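Local coordinates for putative nitrate transport protein (Thermoplasma volcanium, PDB 3MST) that is of uncertain function but is probably a substrate-binding component of a transport system for nitrate or a related small solute, at residues I107-Y111 with D112-V116. Numbering follows the deposited sequence.
With EDO (1,2-ethanediol), chain K.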
ATOM      1  N   ILE A 107      -2.985  13.897   5.514  1.00 10.21           N
ATOM      2  CA  ILE A 107      -1.731  14.549   5.123  1.00 11.23           C
ATOM      3  C   ILE A 107      -2.008  15.613   4.070  1.00 10.80           C
ATOM      4  O   ILE A 107      -1.590  16.765   4.183  1.00 10.73           O
ATOM      5  CB  ILE A 107      -0.699  13.507   4.585  1.00 11.69           C
ATOM      6  CG1 ILE A 107      -0.265  12.636   5.768  1.00 14.55           C
ATOM      7  CG2 ILE A 107       0.439  14.207   3.771  1.00 13.01           C
ATOM      8  CD1 ILE A 107       0.491  11.482   5.405  1.00 16.83           C
ATOM      9  N   LEU A 108      -2.823  15.264   3.077  1.00  9.68           N
ATOM     10  CA  LEU A 108      -3.128  16.139   1.988  1.00  9.32           C
ATOM     11  C   LEU A 108      -3.942  17.344   2.451  1.00  9.87           C
ATOM     12  O   LEU A 108      -3.804  18.473   1.890  1.00 11.47           O
ATOM     13  CB  LEU A 108      -3.892  15.401   0.899  1.00  9.73           C
ATOM     14  CG  LEU A 108      -4.229  16.193  -0.363  1.00 10.22           C
ATOM     15  CD1 LEU A 108      -3.034  16.855  -1.066  1.00 13.21           C
ATOM     16  CD2 LEU A 108      -4.989  15.289  -1.364  1.00 14.45           C
ATOM     17  N   ALA A 109      -4.816  17.110   3.425  1.00 10.76           N
ATOM     18  CA  ALA A 109      -5.702  18.158   3.934  1.00 10.26           C
ATOM     19  C   ALA A 109      -4.932  19.357   4.471  1.00 11.42           C
ATOM     20  O   ALA A 109      -5.432  20.482   4.445  1.00 11.62           O
ATOM     21  CB  ALA A 109      -6.615  17.610   4.982  1.00 11.74           C
ATOM     22  N   TYR A 110      -3.718  19.131   4.972  1.00 10.50           N
ATOM     23  CA  TYR A 110      -2.906  20.255   5.461  1.00 10.46           C
ATOM     24  C   TYR A 110      -2.620  21.248   4.354  1.00 11.63           C
ATOM     25  O   TYR A 110      -2.739  22.468   4.516  1.00 13.94           O
ATOM     26  CB  TYR A 110      -1.576  19.712   6.064  1.00 12.33           C
ATOM     27  CG  TYR A 110      -0.716  20.822   6.590  1.00 11.75           C
ATOM     28  CD1 TYR A 110      -0.973  21.361   7.855  1.00 12.53           C
ATOM     29  CD2 TYR A 110       0.291  21.378   5.826  1.00 12.63           C
ATOM     30  CE1 TYR A 110      -0.202  22.451   8.344  1.00 13.19           C
ATOM     31  CE2 TYR A 110       1.074  22.461   6.290  1.00 12.44           C
ATOM     32  CZ  TYR A 110       0.797  22.987   7.554  1.00 12.40           C
ATOM     33  OH  TYR A 110       1.573  24.072   7.979  1.00 14.45           O
ATOM     34  N   TYR A 111      -2.218  20.696   3.239  1.00 10.13           N
ATOM     35  CA  TYR A 111      -1.844  21.456   2.064  1.00 10.43           C
ATOM     36  C   TYR A 111      -3.045  22.075   1.342  1.00 12.82           C
ATOM     37  O   TYR A 111      -2.992  23.207   0.791  1.00 15.48           O
ATOM     38  CB  TYR A 111      -1.030  20.586   1.089  1.00 12.09           C
ATOM     39  CG  TYR A 111       0.266  20.162   1.743  1.00 11.88           C
ATOM     40  CD1 TYR A 111       1.336  21.038   1.859  1.00 13.86           C
ATOM     41  CD2 TYR A 111       0.364  18.937   2.361  1.00 12.36           C
ATOM     42  CE1 TYR A 111       2.476  20.698   2.539  1.00 14.08           C
ATOM     43  CE2 TYR A 111       1.491  18.568   3.048  1.00 12.67           C
ATOM     44  CZ  TYR A 111       2.556  19.449   3.163  1.00 14.33           C
ATOM     45  OH  TYR A 111       3.675  19.079   3.881  1.00 15.45           O
ATOM     46  N   ASP A 112      -4.134  21.332   1.293  1.00 11.76           N
ATOM     47  CA  ASP A 112      -5.323  21.796   0.617  1.00 14.16           C
ATOM     48  C   ASP A 112      -6.188  22.700   1.506  1.00 14.66           C
ATOM     49  O   ASP A 112      -7.209  23.199   1.036  1.00 16.51           O
ATOM     50  CB  ASP A 112      -6.152  20.609   0.101  1.00 13.60           C
ATOM     51  CG  ASP A 112      -5.563  19.935  -1.130  1.00 14.89           C
ATOM     52  OD1 ASP A 112      -4.599  20.459  -1.721  1.00 15.33           O
ATOM     53  OD2 ASP A 112      -6.085  18.861  -1.543  1.00 13.79           O
ATOM     54  N   LYS A 113      -5.859  22.844   2.785  1.00 13.68           N
ATOM     55  CA  LYS A 113      -6.644  23.625   3.743  1.00 14.03           C
ATOM     56  C   LYS A 113      -8.064  23.080   3.766  1.00 14.57           C
ATOM     57  O   LYS A 113      -9.049  23.811   3.578  1.00 17.99           O
ATOM     58  CB  LYS A 113      -6.593  25.124   3.395  1.00 17.02           C
ATOM     59  CG  LYS A 113      -5.160  25.692   3.414  1.00 18.87           C
ATOM     60  CD  LYS A 113      -5.099  27.182   3.053  1.00 24.15           C
ATOM     61  CE  LYS A 113      -3.653  27.705   3.139  1.00 29.21           C
ATOM     62  NZ  LYS A 113      -2.761  27.056   2.135  1.00 34.31           N
ATOM     63  N   ALA A 114      -8.152  21.777   4.065  1.00 12.61           N
ATOM     64  CA  ALA A 114      -9.417  21.057   4.055  1.00 11.73           C
ATOM     65  C   ALA A 114      -9.674  20.337   5.355  1.00 10.67           C
ATOM     66  O   ALA A 114      -8.743  19.983   6.106  1.00 12.45           O
ATOM     67  CB  ALA A 114      -9.418  20.061   2.922  1.00 12.85           C
ATOM     68  N   GLN A 115     -10.942  20.014   5.572  1.00 10.89           N
ATOM     69  CA  GLN A 115     -11.351  19.044   6.560  1.00 10.07           C
ATOM     70  C   GLN A 115     -11.622  17.695   5.889  1.00 10.51           C
ATOM     71  O   GLN A 115     -12.124  17.646   4.789  1.00 11.90           O
ATOM     72  CB  GLN A 115     -12.621  19.474   7.316  1.00 12.04           C
ATOM     73  CG  GLN A 115     -12.469  20.789   8.052  1.00 13.75           C
ATOM     74  CD  GLN A 115     -11.391  20.719   9.098  1.00 17.02           C
ATOM     75  OE1 GLN A 115     -11.342  19.764   9.856  1.00 17.81           O
ATOM     76  NE2 GLN A 115     -10.520  21.756   9.161  1.00 21.11           N
ATOM     77  N   VAL A 116     -11.221  16.626   6.546  1.00 10.24           N
ATOM     78  CA  VAL A 116     -11.438  15.243   6.083  1.00  9.86           C
ATOM     79  C   VAL A 116     -12.783  14.774   6.627  1.00 11.88           C
ATOM     80  O   VAL A 116     -13.014  14.828   7.836  1.00 12.69           O
ATOM     81  CB  VAL A 116     -10.270  14.311   6.509  1.00  9.72           C
ATOM     82  CG1 VAL A 116     -10.599  12.840   6.143  1.00 12.33           C
ATOM     83  CG2 VAL A 116      -8.975  14.786   5.881  1.00 11.59           C
TER
HETATM   84  C1  EDO K 235      -8.020  18.244   8.735  1.00 32.60           C
HETATM   85  O1  EDO K 235      -8.030  18.602  10.122  1.00 42.05           O
HETATM   86  C2  EDO K 235      -8.581  16.852   8.703  1.00 33.11           C
HETATM   87  O2  EDO K 235      -9.948  16.868   9.145  1.00 20.70           O
HETATM   88  O   HOH W   1      -1.699  24.954   3.674  0.50 17.70           O
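The carbonyl oxygen of Leu-108 takes a hydrogen bond from the backbone N of Asp-112 at 2.9 Å, an i to i+4 bond near the C-terminal end of helix 100-112, which leads into strand 115-118. This is the helix-to-strand turn of a beta-alpha-beta unit whose first strand is 91-94. Lys-113 leaves the helix with positive phi (57°), and the chain doubles back until Ala-114 N reaches Ala-109 O at 3.0 Å, a nearly straight bond received on a lone pair in the carbonyl plane. A small side chain suits the inside of the bend: the methyl of Ala-109 sits 3.4 Å from the backbone O of Ala-114 and 3.8 Å from CG2 of Val-116, a beta-branched residue at home in a strand. Asp-112 holds its CG beside its own backbone N (chi1 -75°), which lays the carboxylate obliquely against the isobutyl group of Leu-108, with OD2 3.5 Å from CG. The other oxygen, OD1, forms a salt bridge with Arg-149; the nearby Glu-87 carboxylate would tend to raise the pKa of Asp-112, an effect Arg-149 should oppose. The Lys-113 side chain runs extended to CE and then bends at its last torsion (chi4 64°), bringing NZ to a water. That water accepts from Lys-113 NZ and donates to the backbone O of Tyr-110, each at 2.8 Å.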